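Local structure of KaiC domain-containing protein (2ZTS) at the interface of chains A and B. The protein is a KaiC-like protein that probably binds ATP, with magnesium, through a P-loop ATPase domain. Coordinates in Å, arbitrary orientation; residue numbers count along the deposited sequence, not the author numbering. Chains: chain A/B, Putative uncharacterized protein PH0186.

The interface of chains A and B. Residues chain A 219, 221, 230; chain B 38-40, 207, 214.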
ATOM      1  N   LEU A 219      -2.034  25.643   8.470  1.00 26.39           N
ATOM      2  CA  LEU A 219      -1.486  26.030   7.180  1.00 27.44           C
ATOM      3  C   LEU A 219      -2.638  26.258   6.240  1.00 26.92           C
ATOM      4  O   LEU A 219      -3.585  25.444   6.225  1.00 27.45           O
ATOM      5  CB  LEU A 219      -0.644  24.887   6.697  1.00 28.75           C
ATOM      6  CG  LEU A 219      -0.212  24.997   5.246  1.00 33.76           C
ATOM      7  CD1 LEU A 219       1.056  25.822   5.184  1.00 34.25           C
ATOM      8  CD2 LEU A 219      -0.048  23.596   4.615  1.00 37.58           C
ATOM      9  N   ARG A 221      -3.472  25.870   2.644  1.00 27.45           N
ATOM     10  CA  ARG A 221      -2.995  25.142   1.442  1.00 29.37           C
ATOM     11  C   ARG A 221      -3.540  25.816   0.196  1.00 27.74           C
ATOM     12  O   ARG A 221      -2.859  25.924  -0.797  1.00 29.50           O
ATOM     13  CB  ARG A 221      -3.453  23.661   1.503  1.00 29.76           C
ATOM     14  CG  ARG A 221      -3.038  22.776   0.323  1.00 35.74           C
ATOM     15  CD  ARG A 221      -1.554  22.669   0.074  1.00 38.98           C
ATOM     16  NE  ARG A 221      -1.067  21.321   0.346  1.00 45.54           N
ATOM     17  CZ  ARG A 221      -1.010  20.327  -0.550  1.00 48.13           C
ATOM     18  NH1 ARG A 221      -1.420  20.474  -1.827  1.00 47.38           N
ATOM     19  NH2 ARG A 221      -0.549  19.146  -0.154  1.00 51.54           N
HETATM   20  N   MSE A 230       1.674  31.125   2.739  1.00 34.58           N
HETATM   21  CA  MSE A 230       1.941  29.697   2.548  1.00 36.97           C
HETATM   22  C   MSE A 230       2.767  29.121   3.695  1.00 35.66           C
HETATM   23  O   MSE A 230       3.260  28.017   3.584  1.00 36.48           O
HETATM   24  CB  MSE A 230       2.749  29.512   1.261  1.00 38.81           C
HETATM   25  CG  MSE A 230       2.200  30.294   0.073  1.00 46.83           C
HETATM   26 SE   MSE A 230       1.122  29.223  -1.215  1.00 64.66          SE
HETATM   27  CE  MSE A 230       0.892  27.352  -0.459  1.00 58.52           C
TER
ATOM     28  N   GLY B  38      -1.097  18.649  -7.177  1.00 20.34           N
ATOM     29  CA  GLY B  38      -1.991  18.547  -6.017  1.00 20.51           C
ATOM     30  C   GLY B  38      -2.945  19.680  -5.937  1.00 20.45           C
ATOM     31  O   GLY B  38      -2.847  20.664  -6.669  1.00 19.73           O
ATOM     32  N   THR B  39      -3.853  19.585  -4.970  1.00 22.03           N
ATOM     33  CA  THR B  39      -4.775  20.642  -4.682  1.00 22.71           C
ATOM     34  C   THR B  39      -4.079  21.958  -4.441  1.00 21.39           C
ATOM     35  O   THR B  39      -3.277  22.105  -3.553  1.00 21.69           O
ATOM     36  CB  THR B  39      -5.540  20.302  -3.409  1.00 24.61           C
ATOM     37  OG1 THR B  39      -6.133  19.002  -3.571  1.00 30.43           O
ATOM     38  CG2 THR B  39      -6.721  21.238  -3.240  1.00 25.16           C
ATOM     39  N   GLY B  40      -4.420  22.947  -5.205  1.00 20.90           N
ATOM     40  CA  GLY B  40      -3.950  24.269  -4.881  1.00 20.58           C
ATOM     41  C   GLY B  40      -2.569  24.594  -5.426  1.00 21.13           C
ATOM     42  O   GLY B  40      -1.996  25.576  -5.000  1.00 21.84           O
ATOM     43  N   LEU B 207       4.147  21.978  -4.851  1.00 36.34           N
ATOM     44  CA  LEU B 207       4.439  22.744  -3.641  1.00 38.34           C
ATOM     45  C   LEU B 207       5.466  22.012  -2.793  1.00 40.69           C
ATOM     46  O   LEU B 207       5.135  20.985  -2.258  1.00 41.88           O
ATOM     47  CB  LEU B 207       3.183  22.836  -2.820  1.00 37.84           C
ATOM     48  CG  LEU B 207       2.135  23.806  -3.280  1.00 36.67           C
ATOM     49  CD1 LEU B 207       0.835  23.440  -2.542  1.00 37.90           C
ATOM     50  CD2 LEU B 207       2.570  25.223  -3.016  1.00 34.27           C
ATOM     51  N   LEU B 214       5.738  26.701   2.143  1.00 41.55           N
ATOM     52  CA  LEU B 214       5.494  26.026   0.869  1.00 39.33           C
ATOM     53  C   LEU B 214       5.828  27.001  -0.269  1.00 37.39           C
ATOM     54  O   LEU B 214       5.370  28.127  -0.258  1.00 37.20           O
ATOM     55  CB  LEU B 214       4.040  25.548   0.759  1.00 39.30           C
ATOM     56  CG  LEU B 214       3.505  24.585   1.835  1.00 38.64           C
ATOM     57  CD1 LEU B 214       2.099  24.228   1.509  1.00 39.57           C
ATOM     58  CD2 LEU B 214       4.336  23.357   1.937  1.00 40.68           C
TER
HETATM   59  O   HOH W   1      -2.698  27.403  -3.108  1.00 24.95           O
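The guanidinium plane of A:Arg221 meets chain B in two ways. The methyl CD1 of B:Leu207 lies to one side of the plane but outside the rim between NE and NH1, flanking the group obliquely without covering its face, while the carbonyl oxygen of B:Thr39 lies off NH1, slightly to the other side. NH1 donates to B:Thr39 O at 3.0 Å, using a lone pair in the carbonyl plane, although the oxygen is tilted from the guanidinium plane and the angle at hydrogen is a bent 138°. The arginine starts extended, with CG opposite its own nitrogen (chi1 180°), then folds at chi2 and chi3, laying CD against B:Leu207 CD1 at 3.6 Å. An alanine here is likely to leave B:Thr39 O without this donor and B:Leu207 without its covering alkyl chain.

A:Arg221, on strand 214-223, thus touches backbone carbonyls of the Walker A P-loop, directly at B:Thr39 and, from its own carbonyl O, through a water at B:Gly40. A neighbour's strand set against the P-loop would be expected in a KaiC-type hexamer, and the six copies of the deposited assembly agree; the structure alone does not show any coupling of nucleotide state.

Beyond the arginine the contact becomes largely apolar. The terminal methyl CE of selenomethionine A:Met230 reaches B:Leu207 CD2 and B:Leu214 CB, its side chain crossing both leucines at roughly right angles. A:Leu219 presents CD2 to B:Leu214 CD1 at 3.8 Å. The exception is a backbone bond: the amide N of B:Leu214 donates to A:Met230 O at 3.2 Å, almost straight at the hydrogen (177°) yet approaching from above the carbonyl plane.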